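Phospholethanolamine N-methyltransferase 2 (Haemonchus contortus, PDB 4KRI) probably catalyses S-adenosylmethionine-dependent methylation of phosphomonomethylethanolamine on the nematode route to phosphocholine. Local coordinates at residues F176-I190 and H249-A261. Numbering follows the deposited sequence.
Sequences FRDFLDRTQYTDTGI and HGVDLSTNMLAVA. With SAH (S-adenosyl-L-homocysteine), chain D; 1SH (2-(methylamino)ethyl dihydrogen phosphate), chain E.
Tyr185 and Met257 meet beside the bound S-adenosylhomocysteine of a Rossmann-type methyltransferase fold, where the helical cover 176-190 closes over the end of strand 247-252 and the start of helix 255-268. Met257 CE lies over one face of the Tyr185 ring, 3.7 Å from its centroid, a CH-pi contact; the chain bends at chi2 (-71°), which sets SD beside Ile190 CD1, and the extended chi3 (-156°) carries CE on to the ring. The Tyr185 hydroxyl is hydrogen-bonded to His301. Packing is equally close near the adenine, where Leu253 CD2 comes within 3.4 Å of Phe176 CD2; the Leu253 side chain also crosses that of Arg177, whose guanidinium turns to Asp120 and Asp123. Buried Asp181 OD1 accepts from Ser254 OG at 2.7 Å, nearly along its C-O axis, and the same OG caps helix 255-268 by accepting from Met257 N. Asn256 ND2 donates to Tyr185 O, in the carbonyl plane. The outer side is looser, with two waters between Asp187 and Asn256: one lies within hydrogen-bonding distance of both Asp187 OD2 and Asn256 OD1. On the nucleoside side Asp252 grips both ribose hydroxyls, OD1 taking O3' at 2.7 Å and OD2 taking O2' at 2.6 Å.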
loop_
_atom_site.group_PDB
_atom_site.type_symbol
_atom_site.label_atom_id
_atom_site.label_comp_id
_atom_site.label_asym_id
_atom_site.label_seq_id
_atom_site.Cartn_x
_atom_site.Cartn_y
_atom_site.Cartn_z
ATOM N N PHE A 176 10.237 5.489 -5.343
ATOM C CA PHE A 176 8.846 5.817 -5.626
ATOM C C PHE A 176 8.089 6.032 -4.313
ATOM O O PHE A 176 7.368 7.019 -4.164
ATOM C CB PHE A 176 8.219 4.676 -6.446
ATOM C CG PHE A 176 6.808 4.942 -6.911
ATOM C CD1 PHE A 176 6.326 6.239 -7.055
ATOM C CD2 PHE A 176 5.965 3.882 -7.218
ATOM C CE1 PHE A 176 5.025 6.471 -7.484
ATOM C CE2 PHE A 176 4.667 4.103 -7.647
ATOM C CZ PHE A 176 4.197 5.403 -7.776
ATOM N N ARG A 177 8.280 5.115 -3.362
ATOM C CA ARG A 177 7.629 5.198 -2.056
ATOM C C ARG A 177 8.025 6.494 -1.356
ATOM O O ARG A 177 7.174 7.201 -0.815
ATOM C CB ARG A 177 8.011 3.994 -1.180
ATOM C CG ARG A 177 7.162 3.840 0.077
ATOM C CD ARG A 177 7.633 2.672 0.959
ATOM N NE ARG A 177 8.950 2.927 1.544
ATOM C CZ ARG A 177 9.151 3.498 2.729
ATOM N NH1 ARG A 177 8.126 3.871 3.482
ATOM N NH2 ARG A 177 10.386 3.699 3.168
ATOM N N ASP A 178 9.314 6.811 -1.383
ATOM C CA ASP A 178 9.794 7.999 -0.688
ATOM C C ASP A 178 9.308 9.266 -1.378
ATOM O O ASP A 178 9.000 10.261 -0.723
ATOM C CB ASP A 178 11.320 7.995 -0.568
ATOM C CG ASP A 178 11.823 7.013 0.477
ATOM O OD1 ASP A 178 11.038 6.624 1.369
ATOM O OD2 ASP A 178 13.018 6.644 0.410
ATOM N N PHE A 179 9.230 9.225 -2.703
ATOM C CA PHE A 179 8.693 10.345 -3.458
ATOM C C PHE A 179 7.257 10.668 -3.046
ATOM O O PHE A 179 6.918 11.834 -2.845
ATOM C CB PHE A 179 8.741 10.063 -4.959
ATOM C CG PHE A 179 7.985 11.067 -5.778
ATOM C CD1 PHE A 179 8.505 12.336 -6.002
ATOM C CD2 PHE A 179 6.748 10.749 -6.315
ATOM C CE1 PHE A 179 7.798 13.267 -6.748
ATOM C CE2 PHE A 179 6.041 11.672 -7.059
ATOM C CZ PHE A 179 6.561 12.933 -7.271
ATOM N N LEU A 180 6.425 9.635 -2.939
ATOM C CA LEU A 180 5.033 9.789 -2.514
ATOM C C LEU A 180 4.953 10.366 -1.092
ATOM O O LEU A 180 4.215 11.317 -0.842
ATOM C CB LEU A 180 4.303 8.440 -2.566
ATOM C CG LEU A 180 4.087 7.793 -3.940
ATOM C CD1 LEU A 180 3.628 6.339 -3.813
ATOM C CD2 LEU A 180 3.073 8.596 -4.724
ATOM N N ASP A 181 5.730 9.793 -0.174
ATOM C CA ASP A 181 5.688 10.182 1.243
ATOM C C ASP A 181 6.296 11.562 1.515
ATOM O O ASP A 181 5.965 12.201 2.517
ATOM C CB ASP A 181 6.422 9.145 2.113
ATOM C CG ASP A 181 5.604 7.878 2.360
ATOM O OD1 ASP A 181 4.356 7.935 2.314
ATOM O OD2 ASP A 181 6.225 6.820 2.625
ATOM N N ARG A 182 7.199 12.015 0.650
ATOM C CA ARG A 182 7.936 13.253 0.916
ATOM C C ARG A 182 7.403 14.459 0.158
ATOM O O ARG A 182 7.768 15.593 0.457
ATOM C CB ARG A 182 9.437 13.080 0.625
ATOM C CG ARG A 182 10.164 12.098 1.555
ATOM C CD ARG A 182 11.613 11.878 1.119
ATOM N NE ARG A 182 12.243 10.769 1.839
ATOM C CZ ARG A 182 13.441 10.268 1.544
ATOM N NH1 ARG A 182 14.143 10.778 0.541
ATOM N NH2 ARG A 182 13.937 9.258 2.253
ATOM N N THR A 183 6.545 14.216 -0.827
ATOM C CA THR A 183 6.070 15.298 -1.678
ATOM C C THR A 183 4.558 15.471 -1.610
ATOM O O THR A 183 4.051 16.267 -0.823
ATOM C CB THR A 183 6.490 15.076 -3.145
ATOM O OG1 THR A 183 7.825 14.551 -3.182
ATOM C CG2 THR A 183 6.430 16.383 -3.915
ATOM N N GLN A 184 3.835 14.715 -2.427
ATOM C CA GLN A 184 2.390 14.895 -2.520
ATOM C C GLN A 184 1.664 14.397 -1.272
ATOM O O GLN A 184 0.699 15.014 -0.808
ATOM C CB GLN A 184 1.832 14.189 -3.763
ATOM C CG GLN A 184 0.345 14.450 -3.988
ATOM C CD GLN A 184 -0.169 13.943 -5.329
ATOM O OE1 GLN A 184 0.515 13.202 -6.037
ATOM N NE2 GLN A 184 -1.383 14.344 -5.682
ATOM N N TYR A 185 2.131 13.281 -0.728
ATOM C CA TYR A 185 1.416 12.649 0.369
ATOM C C TYR A 185 2.208 12.689 1.675
ATOM O O TYR A 185 2.368 11.675 2.354
ATOM C CB TYR A 185 0.999 11.222 -0.016
ATOM C CG TYR A 185 0.119 11.164 -1.259
ATOM C CD1 TYR A 185 -1.038 11.931 -1.365
ATOM C CD2 TYR A 185 0.456 10.361 -2.334
ATOM C CE1 TYR A 185 -1.837 11.878 -2.493
ATOM C CE2 TYR A 185 -0.345 10.305 -3.472
ATOM C CZ TYR A 185 -1.485 11.063 -3.542
ATOM O OH TYR A 185 -2.277 11.005 -4.680
ATOM N N THR A 186 2.712 13.874 2.008
ATOM C CA THR A 186 3.154 14.158 3.370
ATOM C C THR A 186 1.943 14.115 4.279
ATOM O O THR A 186 0.811 14.217 3.811
ATOM C CB THR A 186 3.751 15.565 3.500
ATOM O OG1 THR A 186 2.790 16.539 3.061
ATOM C CG2 THR A 186 5.028 15.690 2.678
ATOM N N ASP A 187 2.173 13.993 5.579
ATOM C CA ASP A 187 1.057 14.000 6.519
ATOM C C ASP A 187 0.182 15.257 6.370
ATOM O O ASP A 187 -1.042 15.161 6.303
ATOM C CB ASP A 187 1.559 13.842 7.957
ATOM C CG ASP A 187 1.937 12.406 8.285
ATOM O OD1 ASP A 187 1.567 11.493 7.508
ATOM O OD2 ASP A 187 2.593 12.186 9.327
ATOM N N THR A 188 0.804 16.431 6.293
ATOM C CA THR A 188 0.031 17.661 6.124
ATOM C C THR A 188 -0.700 17.705 4.785
ATOM O O THR A 188 -1.836 18.182 4.703
ATOM C CB THR A 188 0.891 18.941 6.295
ATOM O OG1 THR A 188 1.998 18.900 5.385
ATOM C CG2 THR A 188 1.411 19.037 7.703
ATOM N N GLY A 189 -0.049 17.221 3.731
ATOM C CA GLY A 189 -0.699 17.122 2.442
ATOM C C GLY A 189 -1.909 16.207 2.480
ATOM O O GLY A 189 -2.960 16.531 1.917
ATOM N N ILE A 190 -1.752 15.054 3.126
ATOM C CA ILE A 190 -2.847 14.101 3.257
ATOM C C ILE A 190 -4.031 14.731 3.993
ATOM O O ILE A 190 -5.157 14.699 3.503
ATOM C CB ILE A 190 -2.391 12.814 3.977
ATOM C CG1 ILE A 190 -1.469 11.999 3.056
ATOM C CG2 ILE A 190 -3.580 11.979 4.363
ATOM C CD1 ILE A 190 -0.730 10.883 3.783
ATOM N N HIS A 249 -9.598 -5.984 0.850
ATOM C CA HIS A 249 -8.184 -5.896 1.181
ATOM C C HIS A 249 -7.629 -4.713 0.438
ATOM O O HIS A 249 -7.660 -4.668 -0.791
ATOM C CB HIS A 249 -7.408 -7.143 0.756
ATOM C CG HIS A 249 -5.963 -7.093 1.145
ATOM N ND1 HIS A 249 -5.552 -6.920 2.451
ATOM C CD2 HIS A 249 -4.830 -7.173 0.403
ATOM C CE1 HIS A 249 -4.231 -6.905 2.499
ATOM N NE2 HIS A 249 -3.770 -7.056 1.271
ATOM N N GLY A 250 -7.125 -3.740 1.181
ATOM C CA GLY A 250 -6.631 -2.525 0.564
ATOM C C GLY A 250 -5.127 -2.451 0.599
ATOM O O GLY A 250 -4.519 -2.761 1.626
ATOM N N VAL A 251 -4.523 -2.040 -0.519
ATOM C CA VAL A 251 -3.073 -1.897 -0.568
ATOM C C VAL A 251 -2.695 -0.473 -0.942
ATOM O O VAL A 251 -3.417 0.206 -1.686
ATOM C CB VAL A 251 -2.401 -2.936 -1.514
ATOM C CG1 VAL A 251 -2.757 -4.357 -1.065
ATOM C CG2 VAL A 251 -2.796 -2.717 -2.973
ATOM N N ASP A 252 -1.582 0.004 -0.390
ATOM C CA ASP A 252 -1.072 1.312 -0.766
ATOM C C ASP A 252 0.427 1.317 -0.587
ATOM O O ASP A 252 0.944 0.637 0.292
ATOM C CB ASP A 252 -1.682 2.406 0.108
ATOM C CG ASP A 252 -1.672 3.738 -0.578
ATOM O OD1 ASP A 252 -2.746 4.195 -1.036
ATOM O OD2 ASP A 252 -0.571 4.321 -0.707
ATOM N N LEU A 253 1.124 2.085 -1.420
ATOM C CA LEU A 253 2.570 2.134 -1.325
ATOM C C LEU A 253 2.993 3.129 -0.257
ATOM O O LEU A 253 4.081 3.019 0.312
ATOM C CB LEU A 253 3.168 2.512 -2.689
ATOM C CG LEU A 253 4.695 2.433 -2.782
ATOM C CD1 LEU A 253 5.222 1.130 -2.195
ATOM C CD2 LEU A 253 5.132 2.561 -4.221
ATOM N N SER A 254 2.127 4.098 0.030
ATOM C CA SER A 254 2.483 5.134 0.992
ATOM C C SER A 254 2.223 4.726 2.437
ATOM O O SER A 254 1.079 4.463 2.808
ATOM C CB SER A 254 1.717 6.418 0.680
ATOM O OG SER A 254 1.832 7.342 1.758
ATOM N N THR A 255 3.274 4.683 3.261
ATOM C CA THR A 255 3.103 4.403 4.682
ATOM C C THR A 255 2.403 5.548 5.399
ATOM O O THR A 255 1.703 5.316 6.383
ATOM C CB THR A 255 4.430 4.109 5.401
ATOM O OG1 THR A 255 5.430 5.030 4.952
ATOM C CG2 THR A 255 4.873 2.677 5.126
ATOM N N ASN A 256 2.600 6.778 4.934
ATOM C CA ASN A 256 1.851 7.909 5.482
ATOM C C ASN A 256 0.337 7.720 5.350
ATOM O O ASN A 256 -0.409 7.957 6.304
ATOM C CB ASN A 256 2.250 9.228 4.823
ATOM C CG ASN A 256 3.578 9.749 5.309
ATOM O OD1 ASN A 256 4.081 9.326 6.345
ATOM N ND2 ASN A 256 4.144 10.706 4.569
ATOM N N MET A 257 -0.100 7.287 4.171
ATOM C CA MET A 257 -1.508 7.017 3.907
ATOM C C MET A 257 -2.016 5.864 4.756
ATOM O O MET A 257 -3.038 5.973 5.444
ATOM C CB MET A 257 -1.709 6.646 2.429
ATOM C CG MET A 257 -1.595 7.791 1.474
ATOM S SD MET A 257 -3.024 8.871 1.650
ATOM C CE MET A 257 -3.056 9.649 0.063
ATOM N N LEU A 258 -1.308 4.741 4.707
ATOM C CA LEU A 258 -1.825 3.549 5.352
ATOM C C LEU A 258 -1.766 3.650 6.875
ATOM O O LEU A 258 -2.581 3.043 7.570
ATOM C CB LEU A 258 -1.107 2.296 4.843
ATOM C CG LEU A 258 -2.078 1.118 4.743
ATOM C CD1 LEU A 258 -3.068 1.369 3.626
ATOM C CD2 LEU A 258 -1.359 -0.205 4.546
ATOM N N ALA A 259 -0.830 4.439 7.403
ATOM C CA ALA A 259 -0.802 4.667 8.846
ATOM C C ALA A 259 -2.156 5.184 9.329
ATOM O O ALA A 259 -2.635 4.790 10.407
ATOM C CB ALA A 259 0.294 5.658 9.202
ATOM N N VAL A 260 -2.762 6.065 8.537
ATOM C CA VAL A 260 -4.057 6.655 8.876
ATOM C C VAL A 260 -5.179 5.632 8.742
ATOM O O VAL A 260 -6.027 5.497 9.626
ATOM C CB VAL A 260 -4.370 7.858 7.986
ATOM C CG1 VAL A 260 -5.722 8.445 8.342
ATOM C CG2 VAL A 260 -3.278 8.909 8.118
ATOM N N ALA A 261 -5.176 4.905 7.634
ATOM C CA ALA A 261 -6.170 3.861 7.425
ATOM C C ALA A 261 -6.146 2.838 8.566
ATOM O O ALA A 261 -7.193 2.439 9.074
ATOM C CB ALA A 261 -5.946 3.176 6.064
HETATM N N SAH D . -8.444 5.352 -3.336
HETATM C CA SAH D . -8.303 6.341 -2.236
HETATM C CB SAH D . -6.886 7.032 -2.313
HETATM C CG SAH D . -6.609 7.943 -3.504
HETATM S SD SAH D . -4.919 8.624 -3.481
HETATM C C SAH D . -9.442 7.283 -2.203
HETATM O O SAH D . -10.386 7.136 -2.965
HETATM O OXT SAH D . -9.540 8.060 -1.267
HETATM C "C5'" SAH D . -3.874 7.537 -4.468
HETATM C "C4'" SAH D . -3.190 6.523 -3.741
HETATM O "O4'" SAH D . -2.579 5.607 -4.689
HETATM C "C3'" SAH D . -2.062 7.099 -2.974
HETATM O "O3'" SAH D . -2.263 6.822 -1.605
HETATM C "C2'" SAH D . -0.861 6.422 -3.462
HETATM O "O2'" SAH D . 0.072 6.155 -2.441
HETATM C "C1'" SAH D . -1.413 5.173 -4.066
HETATM N N9 SAH D . -0.464 4.510 -5.026
HETATM C C8 SAH D . 0.136 5.074 -6.099
HETATM N N7 SAH D . 0.843 4.129 -6.726
HETATM C C5 SAH D . 0.682 2.961 -6.070
HETATM C C6 SAH D . 1.180 1.668 -6.277
HETATM N N6 SAH D . 2.026 1.381 -7.325
HETATM N N1 SAH D . 0.810 0.703 -5.407
HETATM C C2 SAH D . -0.009 0.960 -4.381
HETATM N N3 SAH D . -0.509 2.190 -4.161
HETATM C C4 SAH D . -0.170 3.205 -4.978
HETATM O O4 1SH E . -5.544 16.840 -7.864
HETATM P P1 1SH E . -4.169 16.530 -7.275
HETATM O O1 1SH E . -3.125 16.447 -8.317
HETATM O O3 1SH E . -3.794 17.644 -6.225
HETATM O O2 1SH E . -4.241 15.115 -6.569
HETATM C C1 1SH E . -5.201 14.895 -5.673
HETATM C C2 1SH E . -5.351 13.456 -5.197
HETATM N N1 1SH E . -5.786 12.488 -6.165
HETATM C C3 1SH E . -5.695 11.207 -5.564
HETATM O O HOH W 1 0.482 9.483 8.406
HETATM O O HOH W 2 3.480 9.337 9.038
#